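Local atomic coordinates of putative O-acetylhomoserine (Thiol)-lyase (Campylobacter jejuni, PDB entry 4OC9), a protein that probably uses pyridoxal 5'-phosphate to make sulfur-containing amino acids from O-acetylhomoserine. Residues N145-F150 / N232-A237. Numbering follows the deposited sequence.
Sequences NTKAIF and NDRYKA
Lys147, at the start of strand 146-152, faces Arg234 of a type I turn running from Asn232 to Tyr235, their CA atoms 7.0 Å apart, and no backbone-to-backbone bond joins the two segments. Three side chains, Lys147, Arg234 and Tyr235, reach across instead, each donating to a main-chain carbonyl of the other segment. The lysine chain bends at chi2 (-54°) and is extended beyond it, and Lys147 NZ meets Arg234 O at 2.6 Å, in the carbonyl plane and on a lone pair; a weak second bond links the amine to Gln144 O. Arg234 travels the other way, its CG packed 3.8 Å from Lys147 CD. A bend at chi3 (-62°) turns NE out of the extended run, and Arg234 NH1 donates to Thr146 O at 2.9 Å through a rather bent bond, the oxygen lying out of the guanidinium plane. Asp143 O takes a second bond from NH1 and His174 O one from NH2, so the arginine ties together several carbonyls. Beside it, the Tyr235 hydroxyl gives a very short bond to Lys147 O, which lies at the ring edge, while Val177 N is also bonded to that hydroxyl; Tyr235 CE1 rests 3.9 Å from Lys147 CB. On the turn itself, Asn232 OD1 accepts from Arg234 N at 2.8 Å, holding the residue from which the guanidinium extends. The arrangement joins an Asx turn, in the loop after helix 225-229, to the beginning of an inner strand of the seven-stranded mixed sheet characteristic of the large domain in fold-type I PLP enzymes.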
loop_
_atom_site.group_PDB
_atom_site.type_symbol
_atom_site.label_atom_id
_atom_site.label_comp_id
_atom_site.label_asym_id
_atom_site.label_seq_id
_atom_site.Cartn_x
_atom_site.Cartn_y
_atom_site.Cartn_z
ATOM N N ASN D 145 3.554 -28.599 -35.656
ATOM C CA ASN D 145 3.901 -27.230 -35.257
ATOM C C ASN D 145 2.975 -26.665 -34.164
ATOM O O ASN D 145 3.201 -25.560 -33.655
ATOM C CB ASN D 145 3.899 -26.306 -36.460
ATOM C CG ASN D 145 4.978 -26.656 -37.457
ATOM O OD1 ASN D 145 6.080 -27.099 -37.089
ATOM N ND2 ASN D 145 4.686 -26.415 -38.729
ATOM N N THR D 146 1.942 -27.428 -33.824
ATOM C CA THR D 146 0.988 -27.050 -32.801
ATOM C C THR D 146 1.691 -27.220 -31.466
ATOM O O THR D 146 2.031 -28.343 -31.057
ATOM C CB THR D 146 -0.277 -27.917 -32.849
ATOM O OG1 THR D 146 -0.912 -27.779 -34.129
ATOM C CG2 THR D 146 -1.255 -27.483 -31.736
ATOM N N LYS D 147 1.875 -26.115 -30.755
ATOM C CA LYS D 147 2.576 -26.165 -29.453
ATOM C C LYS D 147 1.720 -26.090 -28.175
ATOM O O LYS D 147 2.223 -26.330 -27.076
ATOM C CB LYS D 147 3.567 -25.019 -29.408
ATOM C CG LYS D 147 4.469 -24.972 -30.612
ATOM C CD LYS D 147 5.196 -26.280 -30.843
ATOM C CE LYS D 147 6.220 -26.105 -31.947
ATOM N NZ LYS D 147 6.815 -27.418 -32.259
ATOM N N ALA D 148 0.445 -25.729 -28.315
ATOM C CA ALA D 148 -0.425 -25.635 -27.148
ATOM C C ALA D 148 -1.903 -25.755 -27.506
ATOM O O ALA D 148 -2.328 -25.425 -28.623
ATOM C CB ALA D 148 -0.178 -24.332 -26.407
ATOM N N ILE D 149 -2.652 -26.279 -26.544
ATOM C CA ILE D 149 -4.105 -26.480 -26.635
ATOM C C ILE D 149 -4.667 -25.661 -25.462
ATOM O O ILE D 149 -4.453 -26.016 -24.294
ATOM C CB ILE D 149 -4.481 -27.945 -26.549
ATOM C CG1 ILE D 149 -3.912 -28.685 -27.780
ATOM C CG2 ILE D 149 -5.985 -28.059 -26.513
ATOM C CD1 ILE D 149 -4.110 -30.187 -27.786
ATOM N N PHE D 150 -5.336 -24.551 -25.801
ATOM C CA PHE D 150 -5.867 -23.633 -24.821
ATOM C C PHE D 150 -7.362 -23.609 -24.705
ATOM O O PHE D 150 -8.059 -23.545 -25.711
ATOM C CB PHE D 150 -5.415 -22.222 -25.180
ATOM C CG PHE D 150 -5.751 -21.195 -24.133
ATOM C CD1 PHE D 150 -6.979 -20.559 -24.130
ATOM C CD2 PHE D 150 -4.824 -20.860 -23.157
ATOM C CE1 PHE D 150 -7.290 -19.636 -23.157
ATOM C CE2 PHE D 150 -5.137 -19.930 -22.181
ATOM C CZ PHE D 150 -6.374 -19.324 -22.181
ATOM N N ASN D 232 11.519 -33.888 -26.133
ATOM C CA ASN D 232 10.314 -33.863 -26.927
ATOM C C ASN D 232 10.623 -32.924 -28.080
ATOM O O ASN D 232 10.832 -31.723 -27.891
ATOM C CB ASN D 232 9.124 -33.424 -26.071
ATOM C CG ASN D 232 7.822 -33.330 -26.850
ATOM O OD1 ASN D 232 7.811 -33.193 -28.064
ATOM N ND2 ASN D 232 6.720 -33.327 -26.132
ATOM N N ASP D 233 10.689 -33.505 -29.274
ATOM C CA ASP D 233 10.992 -32.789 -30.514
ATOM C C ASP D 233 10.054 -31.620 -30.794
ATOM O O ASP D 233 10.356 -30.740 -31.601
ATOM C CB ASP D 233 10.895 -33.745 -31.715
ATOM C CG ASP D 233 11.914 -34.875 -31.675
ATOM O OD1 ASP D 233 12.805 -34.872 -30.787
ATOM O OD2 ASP D 233 11.820 -35.761 -32.565
ATOM N N ARG D 234 8.892 -31.634 -30.168
ATOM C CA ARG D 234 7.937 -30.568 -30.383
ATOM C C ARG D 234 8.369 -29.277 -29.638
ATOM O O ARG D 234 7.986 -28.174 -30.046
ATOM C CB ARG D 234 6.562 -31.030 -29.922
ATOM C CG ARG D 234 5.459 -30.062 -30.262
ATOM C CD ARG D 234 4.108 -30.551 -29.770
ATOM N NE ARG D 234 3.672 -31.818 -30.367
ATOM C CZ ARG D 234 3.014 -31.934 -31.527
ATOM N NH1 ARG D 234 2.742 -30.877 -32.295
ATOM N NH2 ARG D 234 2.652 -33.135 -31.943
ATOM N N TYR D 235 9.210 -29.415 -28.603
ATOM C CA TYR D 235 9.664 -28.262 -27.834
ATOM C C TYR D 235 11.185 -28.109 -27.780
ATOM O O TYR D 235 11.838 -28.426 -26.775
ATOM C CB TYR D 235 9.068 -28.297 -26.422
ATOM C CG TYR D 235 7.573 -28.348 -26.465
ATOM C CD1 TYR D 235 6.829 -27.218 -26.814
ATOM C CD2 TYR D 235 6.881 -29.525 -26.162
ATOM C CE1 TYR D 235 5.454 -27.256 -26.870
ATOM C CE2 TYR D 235 5.508 -29.577 -26.232
ATOM C CZ TYR D 235 4.798 -28.436 -26.589
ATOM O OH TYR D 235 3.410 -28.466 -26.636
ATOM N N LYS D 236 11.748 -27.567 -28.852
ATOM C CA LYS D 236 13.209 -27.365 -28.912
ATOM C C LYS D 236 13.777 -26.302 -27.967
ATOM O O LYS D 236 14.896 -26.467 -27.481
ATOM C CB LYS D 236 13.690 -27.248 -30.350
ATOM C CG LYS D 236 13.515 -28.609 -31.003
ATOM C CD LYS D 236 13.851 -28.694 -32.463
ATOM C CE LYS D 236 13.439 -30.084 -32.931
ATOM N NZ LYS D 236 13.506 -30.289 -34.401
ATOM N N ALA D 237 12.985 -25.287 -27.620
ATOM C CA ALA D 237 13.455 -24.245 -26.702
ATOM C C ALA D 237 13.871 -24.864 -25.367
ATOM O O ALA D 237 14.758 -24.355 -24.692
ATOM C CB ALA D 237 12.381 -23.211 -26.495
#